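Local coordinates for protein metagenomic carboxyl esterase MGS0156 (Uncultured organism, PDB 5D8M) that probably hydrolyses carboxylic ester bonds, as a carboxyl esterase recovered from an environmental metagenome, at residues G26-R38 with A284-N296. Numbering follows the deposited sequence.
Sequences GLAGIQDGRGRFR and AIIPGGTLLGYPN
One face of the F37 ring is covered by L292, whose CB stands 4.2 Å from the ring centroid in a CH-pi contact displaced toward the rim; with chi1 at -173°, CG of F37 lies anti to the backbone N, which brings the ring over L292. At the edge of the Y294 ring, near its plane, sits CD of R34, while CD2 of L291 approaches the R34 guanidinium obliquely. That guanidinium holds the D32 carboxylate at its own edge: NE donates to OD1 of D32 at 2.8 Å and NH2 to OD2 at 2.7 Å, the latter on the syn lone pair. OD1 also accepts from R34 N, which closes an Asx turn. A lysine in place of R34, without NE and NH2, would probably leave the carboxylate held mainly by the backbone N-H. Q31 pairs with T290 and D32 with L291 in parallel bridges: Q31 N donates to G289 O and L291 N to Q31 O, both at 2.8 Å, and L291 O receives G33 N just before helix 34-48. A water joins the carbonyl oxygens of R34 and L292. Strand 31-32 is an outermost strand of the chain's parallel sheet, consistent with an alpha/beta-hydrolase fold, beside 290-293, which pairs on its other side with 244-248; A330 and Y334 of helix 324-338 touch F37 and L292, respectively.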
loop_
_atom_site.group_PDB
_atom_site.type_symbol
_atom_site.label_atom_id
_atom_site.label_comp_id
_atom_site.label_asym_id
_atom_site.label_seq_id
_atom_site.Cartn_x
_atom_site.Cartn_y
_atom_site.Cartn_z
ATOM N N GLY A 26 19.627 2.021 3.529
ATOM C CA GLY A 26 20.355 2.137 4.780
ATOM C C GLY A 26 20.607 3.580 5.171
ATOM O O GLY A 26 20.554 3.930 6.347
ATOM N N LEU A 27 20.835 4.432 4.173
ATOM C CA LEU A 27 21.160 5.836 4.418
ATOM C C LEU A 27 19.944 6.684 4.749
ATOM O O LEU A 27 20.085 7.852 5.104
ATOM C CB LEU A 27 21.863 6.437 3.202
ATOM C CG LEU A 27 23.381 6.432 3.204
ATOM C CD1 LEU A 27 23.904 5.053 3.518
ATOM C CD2 LEU A 27 23.907 6.919 1.856
ATOM N N ALA A 28 18.746 6.132 4.604
ATOM C CA ALA A 28 17.558 6.853 5.057
ATOM C C ALA A 28 16.944 6.197 6.288
ATOM O O ALA A 28 15.733 6.294 6.522
ATOM C CB ALA A 28 16.536 6.945 3.940
ATOM N N GLY A 29 17.777 5.505 7.060
ATOM C CA GLY A 29 17.345 4.908 8.311
ATOM C C GLY A 29 16.402 3.723 8.190
ATOM O O GLY A 29 15.632 3.440 9.099
ATOM N N ILE A 30 16.463 3.011 7.077
ATOM C CA ILE A 30 15.537 1.904 6.871
ATOM C C ILE A 30 16.103 0.614 7.419
ATOM O O ILE A 30 17.231 0.262 7.088
ATOM C CB ILE A 30 15.206 1.703 5.382
ATOM C CG1 ILE A 30 14.667 2.996 4.781
ATOM C CG2 ILE A 30 14.190 0.592 5.193
ATOM C CD1 ILE A 30 13.470 3.472 5.467
ATOM N N GLN A 31 15.314 -0.091 8.230
ATOM C CA GLN A 31 15.692 -1.411 8.708
ATOM C C GLN A 31 15.350 -2.456 7.657
ATOM O O GLN A 31 14.244 -2.451 7.107
ATOM C CB GLN A 31 14.983 -1.753 10.022
ATOM C CG GLN A 31 15.174 -0.745 11.130
ATOM C CD GLN A 31 14.411 -1.137 12.398
ATOM O OE1 GLN A 31 14.066 -2.314 12.609
ATOM N NE2 GLN A 31 14.141 -0.150 13.247
ATOM N N ASP A 32 16.292 -3.353 7.382
ATOM C CA ASP A 32 16.093 -4.367 6.349
ATOM C C ASP A 32 15.434 -5.628 6.918
ATOM O O ASP A 32 16.098 -6.452 7.508
ATOM C CB ASP A 32 17.433 -4.724 5.692
ATOM C CG ASP A 32 17.259 -5.451 4.358
ATOM O OD1 ASP A 32 16.156 -5.998 4.112
ATOM O OD2 ASP A 32 18.220 -5.467 3.552
ATOM N N GLY A 33 14.131 -5.792 6.730
ATOM C CA GLY A 33 13.476 -6.982 7.255
ATOM C C GLY A 33 13.078 -7.984 6.190
ATOM O O GLY A 33 12.221 -8.857 6.438
ATOM N N ARG A 34 13.681 -7.847 5.005
ATOM C CA ARG A 34 13.317 -8.647 3.837
ATOM C C ARG A 34 13.479 -10.143 4.046
ATOM O O ARG A 34 12.691 -10.935 3.526
ATOM C CB ARG A 34 14.151 -8.239 2.619
ATOM C CG ARG A 34 13.772 -6.901 2.033
ATOM C CD ARG A 34 14.673 -6.543 0.880
ATOM N NE ARG A 34 16.044 -6.277 1.319
ATOM C CZ ARG A 34 17.102 -6.418 0.528
ATOM N NH1 ARG A 34 16.932 -6.843 -0.722
ATOM N NH2 ARG A 34 18.327 -6.132 0.983
ATOM N N GLY A 35 14.537 -10.518 4.761
ATOM C CA GLY A 35 14.858 -11.912 4.993
ATOM C C GLY A 35 13.847 -12.594 5.903
ATOM O O GLY A 35 13.385 -13.687 5.605
ATOM N N ARG A 36 13.507 -11.957 7.016
ATOM C CA ARG A 36 12.568 -12.563 7.944
ATOM C C ARG A 36 11.158 -12.569 7.336
ATOM O O ARG A 36 10.407 -13.539 7.487
ATOM C CB ARG A 36 12.587 -11.834 9.292
ATOM C CG ARG A 36 11.627 -12.413 10.351
ATOM C CD ARG A 36 11.854 -13.893 10.609
ATOM N NE ARG A 36 10.960 -14.392 11.652
ATOM C CZ ARG A 36 10.878 -15.665 12.032
ATOM N NH1 ARG A 36 11.639 -16.590 11.454
ATOM N NH2 ARG A 36 10.044 -16.016 13.003
ATOM N N PHE A 37 10.810 -11.515 6.606
ATOM C CA PHE A 37 9.488 -11.498 5.989
ATOM C C PHE A 37 9.343 -12.626 4.947
ATOM O O PHE A 37 8.310 -13.311 4.924
ATOM C CB PHE A 37 9.193 -10.131 5.367
ATOM C CG PHE A 37 7.780 -9.997 4.854
ATOM C CD1 PHE A 37 6.725 -9.748 5.727
ATOM C CD2 PHE A 37 7.504 -10.175 3.513
ATOM C CE1 PHE A 37 5.407 -9.642 5.252
ATOM C CE2 PHE A 37 6.195 -10.070 3.024
ATOM C CZ PHE A 37 5.150 -9.798 3.899
ATOM N N ARG A 38 10.365 -12.832 4.107
ATOM C CA ARG A 38 10.334 -13.944 3.136
ATOM C C ARG A 38 10.160 -15.292 3.842
ATOM O O ARG A 38 9.374 -16.148 3.423
ATOM C CB ARG A 38 11.612 -13.982 2.277
ATOM C CG ARG A 38 11.672 -15.195 1.327
ATOM C CD ARG A 38 12.969 -15.238 0.481
ATOM N NE ARG A 38 13.200 -13.976 -0.238
ATOM C CZ ARG A 38 12.636 -13.635 -1.392
ATOM N NH1 ARG A 38 11.798 -14.463 -1.994
ATOM N NH2 ARG A 38 12.917 -12.456 -1.947
ATOM N N ALA A 284 8.002 4.280 -2.641
ATOM C CA ALA A 284 6.966 3.520 -1.954
ATOM C C ALA A 284 7.447 2.978 -0.622
ATOM O O ALA A 284 6.895 1.989 -0.092
ATOM C CB ALA A 284 6.472 2.356 -2.851
ATOM N N ILE A 285 8.483 3.614 -0.082
ATOM C CA ILE A 285 9.049 3.155 1.163
ATOM C C ILE A 285 9.051 4.278 2.187
ATOM O O ILE A 285 9.617 5.355 1.951
ATOM C CB ILE A 285 10.470 2.606 0.937
ATOM C CG1 ILE A 285 10.384 1.400 -0.026
ATOM C CG2 ILE A 285 11.104 2.189 2.284
ATOM C CD1 ILE A 285 11.719 0.960 -0.602
ATOM N N ILE A 286 8.406 4.027 3.323
ATOM C CA ILE A 286 8.366 4.999 4.411
ATOM C C ILE A 286 9.752 5.137 5.065
ATOM O O ILE A 286 10.282 4.170 5.615
ATOM C CB ILE A 286 7.323 4.594 5.481
ATOM C CG1 ILE A 286 5.922 4.443 4.840
ATOM C CG2 ILE A 286 7.374 5.573 6.679
ATOM C CD1 ILE A 286 4.815 3.838 5.811
ATOM N N PRO A 287 10.341 6.346 5.009
ATOM C CA PRO A 287 11.686 6.506 5.574
ATOM C C PRO A 287 11.675 6.299 7.095
ATOM O O PRO A 287 10.676 6.620 7.744
ATOM C CB PRO A 287 12.076 7.946 5.186
ATOM C CG PRO A 287 10.781 8.653 4.944
ATOM C CD PRO A 287 9.835 7.588 4.395
ATOM N N GLY A 288 12.749 5.730 7.631
ATOM C CA GLY A 288 12.851 5.437 9.056
ATOM C C GLY A 288 12.097 4.174 9.465
ATOM O O GLY A 288 12.096 3.803 10.634
ATOM N N GLY A 289 11.442 3.523 8.503
ATOM C CA GLY A 289 10.714 2.301 8.779
ATOM C C GLY A 289 11.476 1.008 8.528
ATOM O O GLY A 289 12.710 0.982 8.498
ATOM N N THR A 290 10.724 -0.073 8.383
ATOM C CA THR A 290 11.259 -1.380 8.036
ATOM C C THR A 290 10.858 -1.728 6.613
ATOM O O THR A 290 9.708 -1.598 6.267
ATOM C CB THR A 290 10.745 -2.472 9.000
ATOM O OG1 THR A 290 11.365 -2.282 10.262
ATOM C CG2 THR A 290 11.067 -3.896 8.489
ATOM N N LEU A 291 11.819 -2.147 5.791
ATOM C CA LEU A 291 11.511 -2.662 4.456
ATOM C C LEU A 291 11.244 -4.166 4.537
ATOM O O LEU A 291 12.126 -4.937 4.937
ATOM C CB LEU A 291 12.661 -2.385 3.481
ATOM C CG LEU A 291 12.535 -2.988 2.076
ATOM C CD1 LEU A 291 11.294 -2.455 1.343
ATOM C CD2 LEU A 291 13.822 -2.676 1.303
ATOM N N LEU A 292 10.032 -4.563 4.174
ATOM C CA LEU A 292 9.638 -5.948 4.225
ATOM C C LEU A 292 9.944 -6.648 2.902
ATOM O O LEU A 292 10.129 -7.856 2.883
ATOM C CB LEU A 292 8.140 -6.085 4.548
ATOM C CG LEU A 292 7.668 -5.505 5.868
ATOM C CD1 LEU A 292 6.167 -5.729 5.994
ATOM C CD2 LEU A 292 8.435 -6.138 7.019
ATOM N N GLY A 293 9.978 -5.906 1.797
ATOM C CA GLY A 293 10.303 -6.520 0.527
ATOM C C GLY A 293 9.512 -6.038 -0.661
ATOM O O GLY A 293 8.882 -4.960 -0.654
ATOM N N TYR A 294 9.569 -6.846 -1.708
ATOM C CA TYR A 294 9.060 -6.450 -3.017
ATOM C C TYR A 294 8.166 -7.537 -3.618
ATOM O O TYR A 294 8.654 -8.410 -4.317
ATOM C CB TYR A 294 10.226 -6.138 -3.972
ATOM C CG TYR A 294 11.171 -5.044 -3.484
ATOM C CD1 TYR A 294 12.224 -5.345 -2.613
ATOM C CD2 TYR A 294 10.999 -3.712 -3.874
ATOM C CE1 TYR A 294 13.083 -4.365 -2.157
ATOM C CE2 TYR A 294 11.878 -2.705 -3.412
ATOM C CZ TYR A 294 12.907 -3.051 -2.560
ATOM O OH TYR A 294 13.780 -2.108 -2.095
ATOM N N PRO A 295 6.855 -7.485 -3.329
ATOM C CA PRO A 295 5.908 -8.422 -3.939
ATOM C C PRO A 295 5.996 -8.407 -5.446
ATOM O O PRO A 295 6.015 -7.338 -6.034
ATOM C CB PRO A 295 4.551 -7.900 -3.491
ATOM C CG PRO A 295 4.843 -7.169 -2.199
ATOM C CD PRO A 295 6.181 -6.522 -2.430
ATOM N N ASN A 296 6.055 -9.587 -6.044
ATOM C CA ASN A 296 6.084 -9.752 -7.488
ATOM C C ASN A 296 4.662 -9.664 -8.045
ATOM O O ASN A 296 3.995 -10.672 -8.271
ATOM C CB ASN A 296 6.734 -11.104 -7.854
ATOM C CG ASN A 296 7.068 -11.208 -9.326
ATOM O OD1 ASN A 296 6.630 -10.369 -10.146
ATOM N ND2 ASN A 296 7.824 -12.252 -9.687
HETATM O O HOH W 1 11.183 -9.959 1.176
#